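Local coordinates for protein acyl-coenzyme A oxidase 3 (Yarrowia lipolytica, PDB 5YS9) that oxidises acyl-CoA esters of short to medium and longer chain length to trans-2-enoyl-CoA with FAD and O2, releasing hydrogen peroxide in peroxisomal fatty acid beta-oxidation, at residues Leu68-Asp73 against Ser640-Asn645; Arg31-Phe36 against Val626-Ala631. One frame throughout, in Å; residues are numbered along the deposited sequence.

Contact 1. Residues Leu68-Asp73 against Ser640-Asn645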
# COMPACT_ATOMS: atom_id res chain seq x y z
N LEU A 68 20.34 -1.45 20.42
CA LEU A 68 19.10 -1.74 19.71
C LEU A 68 18.07 -0.62 19.53
O LEU A 68 17.24 -0.71 18.66
CB LEU A 68 18.42 -2.98 20.27
CG LEU A 68 19.27 -4.24 20.26
CD1 LEU A 68 18.43 -5.45 20.61
CD2 LEU A 68 19.98 -4.43 18.94
N ASN A 69 18.18 0.45 20.29
CA ASN A 69 17.11 1.41 20.39
C ASN A 69 16.66 1.93 19.03
O ASN A 69 17.46 2.39 18.24
CB ASN A 69 17.63 2.54 21.26
CG ASN A 69 16.65 3.65 21.45
OD1 ASN A 69 15.69 3.52 22.17
ND2 ASN A 69 16.92 4.77 20.83
N VAL A 70 15.36 1.89 18.79
CA VAL A 70 14.80 2.22 17.50
C VAL A 70 14.27 3.63 17.48
O VAL A 70 13.96 4.14 16.41
CB VAL A 70 13.72 1.20 17.07
CG1 VAL A 70 14.39 -0.14 16.80
CG2 VAL A 70 12.61 1.07 18.11
N SER A 71 14.23 4.28 18.62
CA SER A 71 13.60 5.62 18.73
C SER A 71 13.97 6.64 17.58
O SER A 71 13.11 7.38 17.12
CB SER A 71 13.87 6.20 20.09
OG SER A 71 13.84 7.61 19.98
N GLY A 72 15.21 6.63 17.12
CA GLY A 72 15.66 7.60 16.11
C GLY A 72 15.88 7.04 14.72
O GLY A 72 16.47 7.70 13.88
N ASP A 73 15.37 5.84 14.46
CA ASP A 73 15.58 5.18 13.18
C ASP A 73 14.80 5.86 12.03
O ASP A 73 15.18 5.70 10.87
CB ASP A 73 15.24 3.68 13.26
CG ASP A 73 16.21 2.87 14.12
OD1 ASP A 73 17.10 3.41 14.78
OD2 ASP A 73 16.06 1.64 14.17
N SER A 640 5.05 -2.62 24.94
CA SER A 640 5.51 -1.40 25.58
C SER A 640 5.63 -0.30 24.52
O SER A 640 5.57 -0.55 23.30
CB SER A 640 6.86 -1.61 26.27
OG SER A 640 7.87 -1.92 25.31
N ASP A 641 5.81 0.92 25.01
CA ASP A 641 5.87 2.04 24.14
C ASP A 641 7.08 1.89 23.18
O ASP A 641 7.08 2.38 22.06
CB ASP A 641 5.96 3.31 24.94
CG ASP A 641 4.65 3.73 25.59
OD1 ASP A 641 3.60 3.18 25.23
OD2 ASP A 641 4.70 4.66 26.44
N TRP A 642 8.12 1.19 23.63
CA TRP A 642 9.28 0.99 22.79
C TRP A 642 8.93 0.19 21.53
O TRP A 642 9.43 0.54 20.45
CB TRP A 642 10.36 0.31 23.59
CG TRP A 642 11.74 0.19 22.95
CD1 TRP A 642 12.78 1.06 23.07
CD2 TRP A 642 12.22 -0.91 22.13
NE1 TRP A 642 13.84 0.59 22.38
CE2 TRP A 642 13.54 -0.62 21.80
CE3 TRP A 642 11.64 -2.09 21.64
CZ2 TRP A 642 14.32 -1.46 21.00
CZ3 TRP A 642 12.42 -2.96 20.84
CH2 TRP A 642 13.75 -2.64 20.55
N PHE A 643 8.05 -0.83 21.66
CA PHE A 643 7.59 -1.69 20.51
C PHE A 643 6.57 -1.00 19.62
O PHE A 643 6.50 -1.26 18.39
CB PHE A 643 7.04 -3.07 20.94
CG PHE A 643 8.09 -4.05 21.32
CD1 PHE A 643 8.69 -4.83 20.36
CD2 PHE A 643 8.55 -4.13 22.61
CE1 PHE A 643 9.73 -5.71 20.70
CE2 PHE A 643 9.56 -5.01 22.97
CZ PHE A 643 10.15 -5.80 22.01
N ILE A 644 5.77 -0.16 20.25
CA ILE A 644 4.81 0.66 19.55
C ILE A 644 5.51 1.65 18.66
O ILE A 644 5.12 1.85 17.53
CB ILE A 644 3.93 1.40 20.58
CG1 ILE A 644 3.04 0.40 21.32
CG2 ILE A 644 3.09 2.48 19.92
CD1 ILE A 644 1.87 -0.08 20.52
N ASN A 645 6.54 2.30 19.20
CA ASN A 645 7.42 3.18 18.45
C ASN A 645 6.66 4.22 17.65
O ASN A 645 7.02 4.51 16.53
CB ASN A 645 8.40 2.40 17.59
CG ASN A 645 9.67 3.17 17.30
OD1 ASN A 645 10.41 2.82 16.42
ND2 ASN A 645 9.92 4.21 18.06
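Trp642, the second residue of the short helix 641-644, lays its indole against the loop 68-73 that joins helices 49-63 and 78-92. With CG anti to the backbone N (chi1 -172°), the ring swings out from the helix toward the loop. Val70 meets one face of it: CG2 sits off centre toward the rim, 4.2 Å from Trp642 CE2. The pyrrole edge faces Asn69, whose OD1 takes a weak, bent hydrogen bond from Trp642 NE1 at 3.5 Å (139° at the hydrogen), the amide and ring planes standing 49° apart. Farther along the same edge, Leu68 O lies 3.8 Å from Trp642 CZ2. Within the helix, Trp642 CE3 is placed over the centre of the Phe643 ring. The second touch is made by Asn645, the first residue after the helix, which leaves helical geometry with positive phi; its side-chain amide meets Val70 and Ser71. Asn645 OD1 rests on the Val70 methyl CG2 at 3.3 Å, and Asn645 ND2 comes to 4.0 Å from Ser71 CA. Val70 thus fits between indole and amide by a single branch. Val70 opens the type I turn Val70-Asp73, closed by Asp73 N to Val70 O at 2.9 Å. Val114 touches both Val70 and Trp642, while Ser71 OG binds Lys662 and Ser640 OG binds Glu63. An alanine in place of Trp642 would remove the indole and its N-H, and would probably loosen the seating of Val70 and Asn69 against the helix. The contact joins the N-terminal and C-terminal parts of an acyl-CoA oxidase mainly through van der Waals packing of a methyl on flat groups, with a single weak polar link across it, so shape rather than hydrogen bonding appears to set the fit.

Contact 2. Residues Arg31-Phe36 against Val626-Ala631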
# COMPACT_ATOMS: atom_id res chain seq x y z
N ARG A 31 -10.34 1.95 29.36
CA ARG A 31 -9.74 0.90 30.15
C ARG A 31 -10.71 0.47 31.24
O ARG A 31 -10.80 -0.69 31.60
CB ARG A 31 -8.40 1.34 30.72
CG ARG A 31 -7.23 0.66 30.04
CD ARG A 31 -5.93 1.41 30.19
NE ARG A 31 -5.02 1.11 29.10
CZ ARG A 31 -4.29 1.99 28.44
NH1 ARG A 31 -3.52 1.58 27.46
NH2 ARG A 31 -4.31 3.26 28.78
N ALA A 32 -11.45 1.44 31.75
CA ALA A 32 -12.42 1.25 32.80
C ALA A 32 -13.57 0.30 32.42
O ALA A 32 -14.21 -0.25 33.29
CB ALA A 32 -12.97 2.59 33.25
N LYS A 33 -13.85 0.16 31.14
CA LYS A 33 -14.95 -0.73 30.65
C LYS A 33 -14.59 -2.22 30.59
O LYS A 33 -15.45 -3.08 30.56
CB LYS A 33 -15.39 -0.31 29.24
CG LYS A 33 -15.80 1.15 29.18
CD LYS A 33 -15.99 1.60 27.76
CE LYS A 33 -16.60 2.98 27.73
NZ LYS A 33 -16.71 3.36 26.30
N VAL A 34 -13.31 -2.52 30.54
CA VAL A 34 -12.82 -3.85 30.22
C VAL A 34 -13.37 -4.88 31.21
O VAL A 34 -13.26 -4.69 32.40
CB VAL A 34 -11.28 -3.80 30.18
CG1 VAL A 34 -10.64 -5.17 30.35
CG2 VAL A 34 -10.85 -3.15 28.87
N LYS A 35 -13.96 -5.97 30.71
CA LYS A 35 -14.66 -6.94 31.59
C LYS A 35 -13.88 -8.17 31.91
O LYS A 35 -14.24 -8.90 32.80
CB LYS A 35 -16.00 -7.35 31.00
CG LYS A 35 -17.09 -6.35 31.34
CD LYS A 35 -18.08 -6.20 30.19
CE LYS A 35 -19.51 -6.28 30.66
NZ LYS A 35 -20.36 -5.94 29.49
N PHE A 36 -12.77 -8.37 31.23
CA PHE A 36 -11.93 -9.54 31.44
C PHE A 36 -10.58 -9.09 31.99
O PHE A 36 -10.20 -7.93 31.84
CB PHE A 36 -11.75 -10.34 30.15
CG PHE A 36 -11.29 -9.53 28.97
CD1 PHE A 36 -9.96 -9.37 28.69
CD2 PHE A 36 -12.22 -8.97 28.09
CE1 PHE A 36 -9.54 -8.66 27.58
CE2 PHE A 36 -11.81 -8.24 26.99
CZ PHE A 36 -10.47 -8.08 26.73
N VAL A 626 -17.52 -5.41 20.26
CA VAL A 626 -16.08 -5.40 20.23
C VAL A 626 -15.55 -4.02 20.64
O VAL A 626 -14.66 -3.92 21.51
CB VAL A 626 -15.58 -5.92 18.87
CG1 VAL A 626 -14.11 -5.62 18.65
CG2 VAL A 626 -15.83 -7.42 18.81
N ARG A 627 -16.15 -2.97 20.09
CA ARG A 627 -15.79 -1.62 20.45
C ARG A 627 -15.79 -1.31 21.93
O ARG A 627 -14.94 -0.57 22.40
CB ARG A 627 -16.70 -0.63 19.76
CG ARG A 627 -16.36 0.81 20.09
CD ARG A 627 -17.27 1.36 21.17
NE ARG A 627 -16.98 2.72 21.56
CZ ARG A 627 -16.01 3.06 22.41
NH1 ARG A 627 -15.85 4.33 22.73
NH2 ARG A 627 -15.19 2.13 22.94
N ASP A 628 -16.73 -1.88 22.67
CA ASP A 628 -16.84 -1.61 24.09
C ASP A 628 -15.59 -2.07 24.83
O ASP A 628 -15.16 -1.44 25.77
CB ASP A 628 -18.07 -2.29 24.67
CG ASP A 628 -18.37 -1.85 26.07
OD1 ASP A 628 -18.70 -0.68 26.27
OD2 ASP A 628 -18.27 -2.67 26.99
N GLN A 629 -15.04 -3.18 24.39
CA GLN A 629 -13.91 -3.81 25.05
C GLN A 629 -12.58 -3.55 24.37
O GLN A 629 -11.62 -4.24 24.61
CB GLN A 629 -14.14 -5.32 25.16
CG GLN A 629 -15.34 -5.72 26.00
CD GLN A 629 -15.17 -5.43 27.46
OE1 GLN A 629 -14.30 -5.95 28.12
NE2 GLN A 629 -16.02 -4.58 27.97
N VAL A 630 -12.52 -2.54 23.51
CA VAL A 630 -11.38 -2.37 22.62
C VAL A 630 -10.04 -2.20 23.32
O VAL A 630 -9.04 -2.70 22.86
CB VAL A 630 -11.60 -1.18 21.67
CG1 VAL A 630 -11.69 0.11 22.46
CG2 VAL A 630 -10.50 -1.10 20.64
N ALA A 631 -10.02 -1.49 24.43
CA ALA A 631 -8.81 -1.31 25.20
C ALA A 631 -8.27 -2.62 25.72
O ALA A 631 -7.08 -2.80 25.80
CB ALA A 631 -9.04 -0.33 26.32
O HOH W 1 -18.70 2.11 24.73
O HOH W 2 -18.18 -2.38 29.86
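Gln629 has CG beside its own backbone N (chi1 -62°) and a second bend at chi2 (-69°), which turns its amide to the main chain of 31-36. There the amide grips two backbone groups two residues apart. Gln629 OE1 accepts Lys35 N at 2.6 Å, in the carbonyl plane, on a lone pair and nearly straight (159° at the hydrogen), while Gln629 NE2 gives a hydrogen bond to Lys33 O at 3.0 Å from above that carbonyl's plane. A second bond from NE2, to Asp628 OD2 at 3.1 Å, lies almost in the amide plane, meets the carboxylate from above its own plane, and probably helps hold the group against rotation about its last torsion. The aliphatic part of Lys35 crosses the amide at about a right angle, with Lys35 CD 3.4 Å from Gln629 NE2. The Phe36 ring also reaches OE1, running past the glutamine in the opposite direction. In the fold, the type I turn Arg31-Val34 at the end of helix 23-31 docks on the break between helices 609-628 and 630-635 of the acyl-CoA oxidase C-terminal helical region, and Val34 CG2 packs on Ala631 CB at 4.2 Å. Lys33, extended beyond CG, crosses Asp628 obliquely, putting its ammonium over one face of the Arg627 guanidinium, with Lys33 NZ 3.8 Å from Arg627 NH1. Repulsion between these like charges is probably eased by Glu30, which forms salt bridges with both, and by Asp347, a further partner of Arg627. A water accepts from Lys33 NZ at 2.8 Å and donates to Asp628 OD1 while lying over the centre of the guanidinium; a second water donates to both Lys33 O and Asp628 OD2. Arg31 turns the other way, to a salt bridge with Asp635.

In the fold
Along the chain the segments come as 31-36, 68-73, 626-631 and 640-645, so the two contacts interleave: each ties a loop near the N-terminus to the far C-terminal region. Their centres are 26 Å apart and their nearest atoms about 8 Å, without touching. Helix 630-635 of contact 2 and helix 641-644 of contact 1 are consecutive. Both regions lean on helix 300-330, contact 1 through Thr322 and Ile323, contact 2 through Arg326, Leu325 and Cys329, and Tyr651 bonds to Asp641 and Arg31 alike. Segments more than 550 residues apart are thus joined twice. The side chain of Arg627, in contact 2, lies about 13 Å from a bound FAD.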